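Glycerol dehydratase (Clostridium butyricum, PDB 1R9D) removes water from glycerol without coenzyme B12, probably by chemistry that starts from a radical on a glycine of its own chain. Local coordinates at residues R287-M292 with A354-S359; A365-K370 with A393-E398; L700-F705 with I758-G763. One frame throughout, in Å; residues are numbered along the deposited sequence.

The three contacts follow one another in series along the chain, none enclosing or crossing another. From the N terminus, contact 1 closes a loop of 61 residues that includes helix 304-317 and strand 341-344, and joins the starts of helices 288-298 and 357-369. Contact 2 begins at the far end of helix 357-369 and closes a shorter loop around strand 375-380, pairing that helix with helix 386-397. Contact 3 closes a loop of 52 residues that includes helix 712-728 and strand 733-738, and brings the start of strand 702-705 and the residues leading into it to the loop of the predicted radical glycine. Contacts 2 and 3 touch, where Lys-370 O packs 3.5 Å from Ile-758 CG1.

Contact 1: residues R287-M292 with A354-S359; sequences RFDQYM and ATNKVS
Arg-287, the N-cap of helix 288-298, brushes Ala-354 with the tip of its side chain, NH2 lying 4.1 Å from Ala-354 CB; its NH1 forms a salt bridge with Asp-427, NH2 donates to the backbone carbonyls of Gly-345 and Gln-347, and Gln-290 CG rests on one face of the guanidinium. Phe-288 CD2 approaches Val-358 CG1, the two side chains crossing at about a right angle, while Met-292 CG lies over the centre of one ring face. Asp-289 takes part in two of the three hydrogen bonds across the contact. It holds CG between the backbone N and the carbonyl carbon (chi1 67°), and its OD2 accepts from Ser-359 OG at 2.7 Å through its anti lone pair. The same oxygen accepts from Gly-345 N and, weakly, from Gln-290 NE2, so three donors grip it. At the Asp-289 backbone, Asn-356 ND2 donates to Asp-289 O at 3.0 Å, arriving well above the carbonyl plane, and Val-358 CG1 packs 3.7 Å from Asp-289 CA. Gln-290 starts away from the partner segment, but its chain bends at chi2 (-56°) and brings the amide back, where NE2 donates to Ala-354 O at 2.9 Å in a nearly straight bond in the plane of the Gln-290 amide, though above the plane of the accepting carbonyl. Water 1 donates to Gln-290 OE1 and accepts from Asn-356 ND2. Asn-356 N donates to Ser-359 OG at 2.9 Å, and Ser-359 N to Asn-356 OD1 at 3.0 Å. The serine hydroxyl thus accepts one hydrogen bond while donating another to Asp-289 OD2. The reciprocal pairing of Asn-356 and Ser-359 is a capping box, here opening helix 357-369 and bound through its two side chains to the first turn of helix 288-298.

Contact 2: residues A365-K370 with A393-E398; sequences AAVHVK and AELTRE
The carboxylate of Glu-398 is the flat group that meets the opposite segment, and it does so through one oxygen, OE1, with no ring or amide stacked across the contact. OE1 comes 4.1 Å from Val-367 CG1 and 3.9 Å from Lys-370 NZ, the latter a long salt bridge. Water 2 fills in the polar link: it accepts from Lys-370 NZ at 2.9 Å and donates to Glu-398 OE1 at 2.8 Å, so the hydrogen-bonded link between the charges runs through the water, the direct approach being long. Lys-370, which leaves helix 357-369 with positive phi, reaches this point on a chain extended beyond CG, whereas the glutamate chain is bent at chi2 (-64°); the two side chains cross at about a right angle. The rest of the contact is apolar. Leu-395, its CG anti to the backbone N (chi1 175°), sends CD1 against Val-367 CG2 at 3.6 Å and Ala-366 CB at 3.9 Å, and the leucine and valine slide past each other in opposite directions. Helices 357-369 and 386-397 are the helices before and after strand 375-380 in a parallel beta-alpha-beta-alpha-beta run from strand 341-344 to strand 404-407. Leu-376, on the middle strand of these three, touches both Ala-366 and Leu-395, while helix 304-317 packs on Ala-365 and helix 712-728 borders helix 386-397.

Contact 3: residues L700-F705 with I758-G763; sequences LFNQKF and IVRVAG
Leu-700 makes the apolar part of this contact by pressing one methyl on the backbone of the glycine loop. With its CG anti to the backbone N (chi1 -173°), CD1 sits 3.3 Å from Gly-763 N and 3.4 Å from Ala-762 C, while CD2 reaches Ala-762 CB at 4.1 Å. The polar part is a single weak hydrogen bond: Asn-702 ND2 donates to Val-761 O at 3.1 Å with a bent N-H...O angle of 131°. Both atoms have further partners, for ND2 also binds Asp-667 OD1 and Val-761 O also receives Arg-782 NH2. Close backbone packing completes the account. Gly-763 has positive phi (88°), and Leu-700 CD1 and the carbonyl O of Ala-762 occupy the room a beta carbon would need; Gly-763 C lies 3.2 Å above the guanidinium plane of Arg-760, offset toward the rim, and Arg-760 NH1 bonds to Ser-765 OG. The sequence RVAG is part of the signature of glycyl radical enzymes, and Gly-763 is the predicted radical site, unmodified here, about 8 Å from bound glycerol. Buried, backed by a methyl and hydrogen-bonded through its N to Gln-735, the glycine has surroundings consistent with shielding a backbone radical.

Contact 1: residues R287-M292 with A354-S359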
loop_
_atom_site.group_PDB
_atom_site.type_symbol
_atom_site.label_atom_id
_atom_site.label_comp_id
_atom_site.label_asym_id
_atom_site.label_seq_id
_atom_site.Cartn_x
_atom_site.Cartn_y
_atom_site.Cartn_z
ATOM N N ARG A 287 7.416 22.866 -24.758
ATOM C CA ARG A 287 7.188 23.421 -26.098
ATOM C C ARG A 287 5.943 24.286 -26.285
ATOM O O ARG A 287 5.087 24.002 -27.128
ATOM C CB ARG A 287 7.189 22.295 -27.138
ATOM C CG ARG A 287 8.400 21.375 -27.048
ATOM C CD ARG A 287 8.573 20.554 -28.315
ATOM N NE ARG A 287 9.200 21.317 -29.398
ATOM C CZ ARG A 287 9.414 20.837 -30.620
ATOM N NH1 ARG A 287 9.043 19.600 -30.919
ATOM N NH2 ARG A 287 10.022 21.582 -31.542
ATOM N N PHE A 288 5.880 25.360 -25.509
ATOM C CA PHE A 288 4.776 26.317 -25.525
ATOM C C PHE A 288 4.445 26.793 -26.942
ATOM O O PHE A 288 3.275 26.884 -27.320
ATOM C CB PHE A 288 5.168 27.513 -24.651
ATOM C CG PHE A 288 4.067 28.516 -24.432
ATOM C CD1 PHE A 288 3.095 28.306 -23.458
ATOM C CD2 PHE A 288 4.047 29.709 -25.154
ATOM C CE1 PHE A 288 2.119 29.278 -23.199
ATOM C CE2 PHE A 288 3.079 30.683 -24.905
ATOM C CZ PHE A 288 2.116 30.468 -23.924
ATOM N N ASP A 289 5.474 27.090 -27.728
ATOM C CA ASP A 289 5.263 27.570 -29.085
ATOM C C ASP A 289 4.587 26.547 -29.990
ATOM O O ASP A 289 3.879 26.912 -30.928
ATOM C CB ASP A 289 6.595 28.040 -29.698
ATOM C CG ASP A 289 7.586 26.901 -29.930
ATOM O OD1 ASP A 289 7.541 25.891 -29.195
ATOM O OD2 ASP A 289 8.430 27.041 -30.840
ATOM N N GLN A 290 4.777 25.267 -29.700
ATOM C CA GLN A 290 4.172 24.229 -30.519
ATOM C C GLN A 290 2.689 23.987 -30.235
ATOM O O GLN A 290 1.907 23.820 -31.173
ATOM C CB GLN A 290 4.957 22.927 -30.367
ATOM C CG GLN A 290 6.423 23.067 -30.781
ATOM C CD GLN A 290 6.579 23.579 -32.205
ATOM O OE1 GLN A 290 6.022 23.009 -33.141
ATOM N NE2 GLN A 290 7.340 24.659 -32.374
ATOM N N TYR A 291 2.287 23.965 -28.968
ATOM C CA TYR A 291 0.871 23.737 -28.681
ATOM C C TYR A 291 0.027 25.009 -28.615
ATOM O O TYR A 291 -1.199 24.942 -28.669
ATOM C CB TYR A 291 0.683 22.888 -27.404
ATOM C CG TYR A 291 1.334 23.388 -26.130
ATOM C CD1 TYR A 291 0.814 24.476 -25.427
ATOM C CD2 TYR A 291 2.456 22.743 -25.603
ATOM C CE1 TYR A 291 1.393 24.907 -24.227
ATOM C CE2 TYR A 291 3.043 23.167 -24.408
ATOM C CZ TYR A 291 2.510 24.248 -23.727
ATOM O OH TYR A 291 3.097 24.672 -22.555
ATOM N N MET A 292 0.670 26.168 -28.520
ATOM C CA MET A 292 -0.084 27.421 -28.466
ATOM C C MET A 292 -0.266 28.054 -29.842
ATOM O O MET A 292 -1.234 28.784 -30.068
ATOM C CB MET A 292 0.597 28.435 -27.543
ATOM C CG MET A 292 0.593 28.067 -26.068
ATOM S SD MET A 292 -1.071 27.838 -25.379
ATOM C CE MET A 292 -1.573 29.555 -25.075
ATOM N N ALA A 354 10.427 23.519 -36.895
ATOM C CA ALA A 354 9.131 23.867 -36.316
ATOM C C ALA A 354 9.009 25.302 -35.804
ATOM O O ALA A 354 8.111 25.602 -35.019
ATOM C CB ALA A 354 8.798 22.892 -35.191
ATOM N N THR A 355 9.903 26.184 -36.237
ATOM C CA THR A 355 9.845 27.582 -35.804
ATOM C C THR A 355 8.526 28.210 -36.261
ATOM O O THR A 355 8.083 27.974 -37.386
ATOM C CB THR A 355 10.988 28.418 -36.426
ATOM O OG1 THR A 355 12.240 27.747 -36.241
ATOM C CG2 THR A 355 11.066 29.784 -35.761
ATOM N N ASN A 356 7.896 28.997 -35.391
ATOM C CA ASN A 356 6.653 29.671 -35.755
ATOM C C ASN A 356 6.535 31.043 -35.091
ATOM O O ASN A 356 7.412 31.455 -34.327
ATOM C CB ASN A 356 5.420 28.801 -35.438
ATOM C CG ASN A 356 5.253 28.505 -33.958
ATOM O OD1 ASN A 356 5.302 29.404 -33.119
ATOM N ND2 ASN A 356 5.026 27.236 -33.634
ATOM N N LYS A 357 5.452 31.753 -35.394
ATOM C CA LYS A 357 5.238 33.089 -34.850
ATOM C C LYS A 357 5.338 33.168 -33.327
ATOM O O LYS A 357 5.938 34.103 -32.794
ATOM C CB LYS A 357 3.875 33.623 -35.302
ATOM C CG LYS A 357 3.593 35.053 -34.867
ATOM C CD LYS A 357 4.521 36.036 -35.558
ATOM C CE LYS A 357 4.172 37.472 -35.196
ATOM N NZ LYS A 357 5.047 38.445 -35.905
ATOM N N VAL A 358 4.750 32.196 -32.631
ATOM C CA VAL A 358 4.788 32.178 -31.172
ATOM C C VAL A 358 6.216 31.979 -30.674
ATOM O O VAL A 358 6.573 32.453 -29.596
ATOM C CB VAL A 358 3.883 31.063 -30.593
ATOM C CG1 VAL A 358 3.968 31.053 -29.074
ATOM C CG2 VAL A 358 2.444 31.295 -31.019
ATOM N N SER A 359 7.033 31.283 -31.460
ATOM C CA SER A 359 8.428 31.063 -31.080
ATOM C C SER A 359 9.065 32.430 -30.850
ATOM O O SER A 359 9.731 32.657 -29.844
ATOM C CB SER A 359 9.207 30.355 -32.196
ATOM O OG SER A 359 8.612 29.130 -32.585
HETATM O O HOH W 1 4.595 24.780 -35.182
#

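Contact 2: residues A365-K370 with A393-E398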
loop_
_atom_site.group_PDB
_atom_site.type_symbol
_atom_site.label_atom_id
_atom_site.label_comp_id
_atom_site.label_asym_id
_atom_site.label_seq_id
_atom_site.Cartn_x
_atom_site.Cartn_y
_atom_site.Cartn_z
ATOM N N ALA A 365 8.700 38.362 -25.382
ATOM C CA ALA A 365 8.179 38.461 -24.019
ATOM C C ALA A 365 9.274 38.555 -22.963
ATOM O O ALA A 365 9.124 39.261 -21.966
ATOM C CB ALA A 365 7.268 37.268 -23.714
ATOM N N ALA A 366 10.378 37.844 -23.173
ATOM C CA ALA A 366 11.473 37.882 -22.210
ATOM C C ALA A 366 12.020 39.303 -22.062
ATOM O O ALA A 366 12.409 39.717 -20.966
ATOM C CB ALA A 366 12.588 36.928 -22.640
ATOM N N VAL A 367 12.042 40.048 -23.161
ATOM C CA VAL A 367 12.545 41.420 -23.137
ATOM C C VAL A 367 11.493 42.400 -22.611
ATOM O O VAL A 367 11.830 43.425 -22.016
ATOM C CB VAL A 367 12.991 41.875 -24.536
ATOM C CG1 VAL A 367 13.627 43.264 -24.453
ATOM C CG2 VAL A 367 13.984 40.879 -25.108
ATOM N N HIS A 368 10.222 42.080 -22.829
ATOM C CA HIS A 368 9.125 42.928 -22.364
ATOM C C HIS A 368 8.988 42.896 -20.846
ATOM O O HIS A 368 8.805 43.932 -20.205
ATOM C CB HIS A 368 7.794 42.475 -22.973
ATOM C CG HIS A 368 7.563 42.962 -24.368
ATOM N ND1 HIS A 368 6.376 42.752 -25.037
ATOM C CD2 HIS A 368 8.358 43.651 -25.219
ATOM C CE1 HIS A 368 6.451 43.291 -26.241
ATOM N NE2 HIS A 368 7.644 43.844 -26.377
ATOM N N VAL A 369 9.090 41.697 -20.282
ATOM C CA VAL A 369 8.935 41.484 -18.847
ATOM C C VAL A 369 10.221 41.567 -18.026
ATOM O O VAL A 369 10.240 42.168 -16.956
ATOM C CB VAL A 369 8.266 40.114 -18.597
ATOM C CG1 VAL A 369 8.093 39.873 -17.109
ATOM C CG2 VAL A 369 6.921 40.065 -19.314
ATOM N N LYS A 370 11.285 40.945 -18.524
ATOM C CA LYS A 370 12.579 40.944 -17.844
ATOM C C LYS A 370 12.577 40.463 -16.388
ATOM O O LYS A 370 13.186 41.084 -15.517
ATOM C CB LYS A 370 13.220 42.336 -17.929
ATOM C CG LYS A 370 13.457 42.810 -19.358
ATOM C CD LYS A 370 14.229 44.125 -19.410
ATOM C CE LYS A 370 14.437 44.581 -20.848
ATOM N NZ LYS A 370 15.294 45.803 -20.926
ATOM N N ALA A 393 20.406 35.228 -30.178
ATOM C CA ALA A 393 21.641 35.920 -29.821
ATOM C C ALA A 393 21.335 37.346 -29.362
ATOM O O ALA A 393 21.969 37.846 -28.440
ATOM C CB ALA A 393 22.599 35.942 -31.009
ATOM N N GLU A 394 20.371 37.997 -30.013
ATOM C CA GLU A 394 19.977 39.356 -29.634
ATOM C C GLU A 394 19.455 39.360 -28.203
ATOM O O GLU A 394 19.697 40.300 -27.439
ATOM C CB GLU A 394 18.859 39.892 -30.534
ATOM C CG GLU A 394 19.273 40.415 -31.885
ATOM C CD GLU A 394 18.209 41.328 -32.481
ATOM O OE1 GLU A 394 18.107 42.499 -32.047
ATOM O OE2 GLU A 394 17.463 40.870 -33.372
ATOM N N LEU A 395 18.706 38.321 -27.846
ATOM C CA LEU A 395 18.166 38.216 -26.498
ATOM C C LEU A 395 19.307 38.052 -25.502
ATOM O O LEU A 395 19.319 38.685 -24.448
ATOM C CB LEU A 395 17.209 37.028 -26.391
ATOM C CG LEU A 395 16.664 36.721 -24.991
ATOM C CD1 LEU A 395 15.938 37.939 -24.418
ATOM C CD2 LEU A 395 15.724 35.534 -25.073
ATOM N N THR A 396 20.272 37.203 -25.835
ATOM C CA THR A 396 21.415 36.993 -24.949
ATOM C C THR A 396 22.125 38.322 -24.668
ATOM O O THR A 396 22.592 38.562 -23.559
ATOM C CB THR A 396 22.436 36.014 -25.574
ATOM O OG1 THR A 396 21.839 34.717 -25.701
ATOM C CG2 THR A 396 23.675 35.909 -24.707
ATOM N N ARG A 397 22.198 39.179 -25.680
ATOM C CA ARG A 397 22.864 40.467 -25.525
ATOM C C ARG A 397 22.170 41.359 -24.497
ATOM O O ARG A 397 22.780 42.282 -23.959
ATOM C CB ARG A 397 22.949 41.183 -26.878
ATOM C CG ARG A 397 23.718 42.496 -26.837
ATOM C CD ARG A 397 24.159 42.928 -28.229
ATOM N NE ARG A 397 23.035 43.201 -29.117
ATOM C CZ ARG A 397 23.155 43.434 -30.420
ATOM N NH1 ARG A 397 24.356 43.426 -30.992
ATOM N NH2 ARG A 397 22.076 43.669 -31.155
ATOM N N GLU A 398 20.903 41.076 -24.207
ATOM C CA GLU A 398 20.162 41.870 -23.227
ATOM C C GLU A 398 20.702 41.692 -21.806
ATOM O O GLU A 398 20.427 42.506 -20.923
ATOM C CB GLU A 398 18.673 41.514 -23.271
ATOM C CG GLU A 398 17.961 41.966 -24.546
ATOM C CD GLU A 398 17.932 43.479 -24.699
ATOM O OE1 GLU A 398 17.515 44.168 -23.740
ATOM O OE2 GLU A 398 18.319 43.981 -25.779
HETATM O O HOH W 2 15.827 46.380 -23.728
#

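Contact 3: residues L700-F705 with I758-G763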
loop_
_atom_site.group_PDB
_atom_site.type_symbol
_atom_site.label_atom_id
_atom_site.label_comp_id
_atom_site.label_asym_id
_atom_site.label_seq_id
_atom_site.Cartn_x
_atom_site.Cartn_y
_atom_site.Cartn_z
ATOM N N LEU A 700 25.278 20.905 -17.763
ATOM C CA LEU A 700 25.147 22.357 -17.827
ATOM C C LEU A 700 26.482 23.079 -18.015
ATOM O O LEU A 700 27.424 22.875 -17.250
ATOM C CB LEU A 700 24.456 22.841 -16.550
ATOM C CG LEU A 700 24.050 24.311 -16.411
ATOM C CD1 LEU A 700 22.817 24.398 -15.541
ATOM C CD2 LEU A 700 25.191 25.111 -15.812
ATOM N N PHE A 701 26.537 23.941 -19.023
ATOM C CA PHE A 701 27.750 24.691 -19.330
ATOM C C PHE A 701 27.504 26.205 -19.280
ATOM O O PHE A 701 26.719 26.737 -20.060
ATOM C CB PHE A 701 28.254 24.248 -20.712
ATOM C CG PHE A 701 29.523 24.926 -21.164
ATOM C CD1 PHE A 701 30.447 25.415 -20.243
ATOM C CD2 PHE A 701 29.811 25.034 -22.522
ATOM C CE1 PHE A 701 31.643 26.005 -20.671
ATOM C CE2 PHE A 701 31.009 25.620 -22.961
ATOM C CZ PHE A 701 31.921 26.103 -22.033
ATOM N N ASN A 702 28.172 26.880 -18.344
ATOM C CA ASN A 702 28.050 28.333 -18.170
ATOM C C ASN A 702 29.252 29.072 -18.741
ATOM O O ASN A 702 30.392 28.652 -18.543
ATOM C CB ASN A 702 28.009 28.719 -16.686
ATOM C CG ASN A 702 26.608 28.804 -16.116
ATOM O OD1 ASN A 702 25.685 29.314 -16.753
ATOM N ND2 ASN A 702 26.455 28.334 -14.882
ATOM N N GLN A 703 28.989 30.174 -19.432
ATOM C CA GLN A 703 30.045 31.036 -19.941
ATOM C C GLN A 703 29.595 32.472 -19.681
ATOM O O GLN A 703 28.401 32.777 -19.740
ATOM C CB GLN A 703 30.334 30.786 -21.426
ATOM C CG GLN A 703 31.373 29.673 -21.624
ATOM C CD GLN A 703 32.065 29.720 -22.977
ATOM O OE1 GLN A 703 33.194 29.244 -23.128
ATOM N NE2 GLN A 703 31.394 30.280 -23.964
ATOM N N LYS A 704 30.549 33.334 -19.341
ATOM C CA LYS A 704 30.255 34.730 -19.042
ATOM C C LYS A 704 31.079 35.640 -19.937
ATOM O O LYS A 704 32.298 35.497 -20.022
ATOM C CB LYS A 704 30.565 35.030 -17.570
ATOM C CG LYS A 704 30.242 36.460 -17.151
ATOM C CD LYS A 704 30.374 36.656 -15.646
ATOM C CE LYS A 704 31.810 36.517 -15.180
ATOM N NZ LYS A 704 31.954 36.800 -13.723
ATOM N N PHE A 705 30.409 36.574 -20.601
ATOM C CA PHE A 705 31.091 37.497 -21.499
ATOM C C PHE A 705 31.043 38.954 -21.080
ATOM O O PHE A 705 30.064 39.420 -20.490
ATOM C CB PHE A 705 30.507 37.409 -22.911
ATOM C CG PHE A 705 31.009 36.245 -23.703
ATOM C CD1 PHE A 705 30.294 35.055 -23.751
ATOM C CD2 PHE A 705 32.222 36.329 -24.380
ATOM C CE1 PHE A 705 30.781 33.957 -24.467
ATOM C CE2 PHE A 705 32.717 35.243 -25.093
ATOM C CZ PHE A 705 31.994 34.053 -25.138
ATOM N N ILE A 758 18.723 41.218 -13.150
ATOM C CA ILE A 758 18.609 39.767 -13.301
ATOM C C ILE A 758 19.959 39.179 -13.695
ATOM O O ILE A 758 20.692 39.779 -14.480
ATOM C CB ILE A 758 17.605 39.383 -14.408
ATOM C CG1 ILE A 758 16.259 40.073 -14.169
ATOM C CG2 ILE A 758 17.420 37.860 -14.435
ATOM C CD1 ILE A 758 15.605 39.698 -12.855
ATOM N N VAL A 759 20.277 38.005 -13.157
ATOM C CA VAL A 759 21.537 37.341 -13.472
ATOM C C VAL A 759 21.338 35.833 -13.624
ATOM O O VAL A 759 20.437 35.248 -13.026
ATOM C CB VAL A 759 22.591 37.578 -12.367
ATOM C CG1 VAL A 759 22.140 36.931 -11.070
ATOM C CG2 VAL A 759 23.932 37.016 -12.794
ATOM N N ARG A 760 22.190 35.211 -14.428
ATOM C CA ARG A 760 22.115 33.772 -14.643
ATOM C C ARG A 760 22.917 33.061 -13.559
ATOM O O ARG A 760 24.083 33.393 -13.328
ATOM C CB ARG A 760 22.707 33.414 -16.007
ATOM C CG ARG A 760 22.394 32.011 -16.462
ATOM C CD ARG A 760 20.900 31.874 -16.674
ATOM N NE ARG A 760 20.547 30.601 -17.277
ATOM C CZ ARG A 760 19.313 30.261 -17.626
ATOM N NH1 ARG A 760 18.306 31.103 -17.429
ATOM N NH2 ARG A 760 19.089 29.082 -18.183
ATOM N N VAL A 761 22.297 32.096 -12.888
ATOM C CA VAL A 761 22.985 31.330 -11.863
ATOM C C VAL A 761 23.485 30.048 -12.543
ATOM O O VAL A 761 24.649 29.968 -12.935
ATOM C CB VAL A 761 22.042 30.991 -10.680
ATOM C CG1 VAL A 761 22.806 30.240 -9.602
ATOM C CG2 VAL A 761 21.461 32.277 -10.092
ATOM N N ALA A 762 22.605 29.062 -12.708
ATOM C CA ALA A 762 22.976 27.809 -13.371
ATOM C C ALA A 762 21.726 27.074 -13.841
ATOM O O ALA A 762 21.118 26.328 -13.078
ATOM C CB ALA A 762 23.785 26.924 -12.419
ATOM N N GLY A 763 21.345 27.285 -15.098
ATOM C CA GLY A 763 20.157 26.638 -15.624
ATOM C C GLY A 763 18.920 27.472 -15.343
ATOM O O GLY A 763 17.804 27.113 -15.731
#